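Local coordinates for 11S globulin beta subunit (Cucurbita maxima, PDB 2EVX), which stores nitrogen and carbon in the seed as an 11S globulin, a nutrient reservoir of the cupin family, at residues Ala354-Val359 with Val385-Ser390. Numbering follows the deposited sequence.
Sequences ARVQVV and VIKRAS
Two pairs of backbone hydrogen bonds join R355 to R388 and Q357 to I386, each pair bonded in both directions, and axes running at 168° mark the strands as antiparallel. R355 N to R388 O measures 2.8 Å and Q357 N to I386 O 3.0 Å. V356 with K387 and V358 with V385 are non-hydrogen-bonded pairs, and V385 CA adds a CA-H...O contact of 3.2 Å to Q357 O.

Apolar packing gathers on the face carrying V356, V358, V385 and K387. V356 lies alongside K387, both its methyls against the lysine's aliphatic stem (V356 CG2 to K387 CG, 3.6 Å). With CG1 anti to the backbone N (chi1 -176°), V356 also meets V385 (V356 CG1 to V385 CG2, 3.8 Å). Were V356 cut back to an alanine, the K387 stem would probably lose its methyl contacts on this side and a gap would open beside V385.

K387, a magnesium-site residue, runs on beyond V356 and makes a cation-pi contact with W396. On the other face, Q357 OE1 accepts a hydrogen bond from A214 N of a second subunit, whose F217 packs on I386. Within this C-terminal cupin domain, strand 353-359 is flanked by 365-372 and strand 384-390 by 334-340.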
loop_
_atom_site.group_PDB
_atom_site.type_symbol
_atom_site.label_atom_id
_atom_site.label_comp_id
_atom_site.label_asym_id
_atom_site.label_seq_id
_atom_site.Cartn_x
_atom_site.Cartn_y
_atom_site.Cartn_z
ATOM N N ALA A 354 -24.359 -13.101 -22.660
ATOM C CA ALA A 354 -25.182 -11.951 -22.309
ATOM C C ALA A 354 -24.687 -10.648 -22.948
ATOM O O ALA A 354 -23.532 -10.545 -23.385
ATOM C CB ALA A 354 -25.212 -11.795 -20.800
ATOM N N ARG A 355 -25.569 -9.657 -23.006
ATOM C CA ARG A 355 -25.189 -8.373 -23.549
ATOM C C ARG A 355 -24.847 -7.562 -22.312
ATOM O O ARG A 355 -25.644 -7.471 -21.375
ATOM C CB ARG A 355 -26.344 -7.736 -24.336
ATOM C CG ARG A 355 -25.909 -6.522 -25.180
ATOM C CD ARG A 355 -27.034 -5.973 -26.065
ATOM N NE ARG A 355 -26.720 -4.638 -26.585
ATOM C CZ ARG A 355 -27.625 -3.785 -27.068
ATOM N NH1 ARG A 355 -28.910 -4.125 -27.105
ATOM N NH2 ARG A 355 -27.254 -2.578 -27.484
ATOM N N VAL A 356 -23.644 -6.998 -22.304
ATOM C CA VAL A 356 -23.161 -6.215 -21.174
ATOM C C VAL A 356 -22.755 -4.803 -21.587
ATOM O O VAL A 356 -22.086 -4.625 -22.601
ATOM C CB VAL A 356 -21.935 -6.898 -20.536
ATOM C CG1 VAL A 356 -21.500 -6.143 -19.300
ATOM C CG2 VAL A 356 -22.261 -8.348 -20.203
ATOM N N GLN A 357 -23.155 -3.804 -20.802
ATOM C CA GLN A 357 -22.794 -2.423 -21.088
ATOM C C GLN A 357 -22.099 -1.757 -19.906
ATOM O O GLN A 357 -22.626 -1.733 -18.799
ATOM C CB GLN A 357 -24.020 -1.584 -21.443
ATOM C CG GLN A 357 -24.652 -1.886 -22.781
ATOM C CD GLN A 357 -25.389 -0.677 -23.347
ATOM O OE1 GLN A 357 -26.257 -0.097 -22.695
ATOM N NE2 GLN A 357 -25.034 -0.289 -24.569
ATOM N N VAL A 358 -20.917 -1.201 -20.147
ATOM C CA VAL A 358 -20.178 -0.517 -19.098
ATOM C C VAL A 358 -20.054 0.942 -19.503
ATOM O O VAL A 358 -19.867 1.242 -20.671
ATOM C CB VAL A 358 -18.778 -1.117 -18.926
ATOM C CG1 VAL A 358 -18.065 -0.434 -17.781
ATOM C CG2 VAL A 358 -18.883 -2.609 -18.670
ATOM N N VAL A 359 -20.180 1.840 -18.535
ATOM C CA VAL A 359 -20.088 3.274 -18.777
ATOM C C VAL A 359 -19.064 3.868 -17.806
ATOM O O VAL A 359 -18.951 3.417 -16.662
ATOM C CB VAL A 359 -21.457 3.968 -18.546
ATOM C CG1 VAL A 359 -21.306 5.470 -18.651
ATOM C CG2 VAL A 359 -22.475 3.473 -19.567
ATOM N N VAL A 385 -22.393 -0.559 -14.657
ATOM C CA VAL A 385 -22.581 -1.678 -15.572
ATOM C C VAL A 385 -24.010 -2.211 -15.515
ATOM O O VAL A 385 -24.750 -1.969 -14.555
ATOM C CB VAL A 385 -21.564 -2.825 -15.255
ATOM C CG1 VAL A 385 -21.626 -3.168 -13.794
ATOM C CG2 VAL A 385 -21.860 -4.061 -16.086
ATOM N N ILE A 386 -24.386 -2.925 -16.571
ATOM C CA ILE A 386 -25.707 -3.513 -16.722
ATOM C C ILE A 386 -25.539 -4.808 -17.487
ATOM O O ILE A 386 -24.780 -4.868 -18.452
ATOM C CB ILE A 386 -26.637 -2.580 -17.517
ATOM C CG1 ILE A 386 -27.054 -1.400 -16.629
ATOM C CG2 ILE A 386 -27.827 -3.365 -18.067
ATOM C CD1 ILE A 386 -28.028 -0.443 -17.270
ATOM N N LYS A 387 -26.233 -5.851 -17.056
ATOM C CA LYS A 387 -26.122 -7.132 -17.731
ATOM C C LYS A 387 -27.466 -7.754 -18.043
ATOM O O LYS A 387 -28.411 -7.665 -17.258
ATOM C CB LYS A 387 -25.271 -8.097 -16.900
ATOM C CG LYS A 387 -23.778 -7.812 -16.999
ATOM C CD LYS A 387 -22.928 -8.723 -16.110
ATOM C CE LYS A 387 -22.902 -8.255 -14.657
ATOM N NZ LYS A 387 -21.847 -8.956 -13.873
ATOM N N ARG A 388 -27.539 -8.378 -19.209
ATOM C CA ARG A 388 -28.753 -9.032 -19.648
ATOM C C ARG A 388 -28.412 -10.319 -20.370
ATOM O O ARG A 388 -27.756 -10.306 -21.411
ATOM C CB ARG A 388 -29.544 -8.112 -20.566
ATOM C CG ARG A 388 -30.178 -8.816 -21.743
ATOM C CD ARG A 388 -31.439 -8.112 -22.123
ATOM N NE ARG A 388 -32.452 -8.311 -21.097
ATOM C CZ ARG A 388 -33.518 -7.535 -20.948
ATOM N NH1 ARG A 388 -33.698 -6.501 -21.761
ATOM N NH2 ARG A 388 -34.411 -7.805 -19.999
ATOM N N ALA A 389 -28.868 -11.433 -19.810
ATOM C CA ALA A 389 -28.605 -12.742 -20.387
ATOM C C ALA A 389 -29.357 -12.974 -21.697
ATOM O O ALA A 389 -30.413 -12.388 -21.942
ATOM C CB ALA A 389 -28.969 -13.826 -19.384
ATOM N N SER A 390 -28.786 -13.829 -22.537
ATOM C CA SER A 390 -29.391 -14.182 -23.813
ATOM C C SER A 390 -30.560 -15.106 -23.485
ATOM O O SER A 390 -30.938 -15.239 -22.317
ATOM C CB SER A 390 -28.374 -14.920 -24.691
ATOM O OG SER A 390 -28.007 -16.173 -24.132
#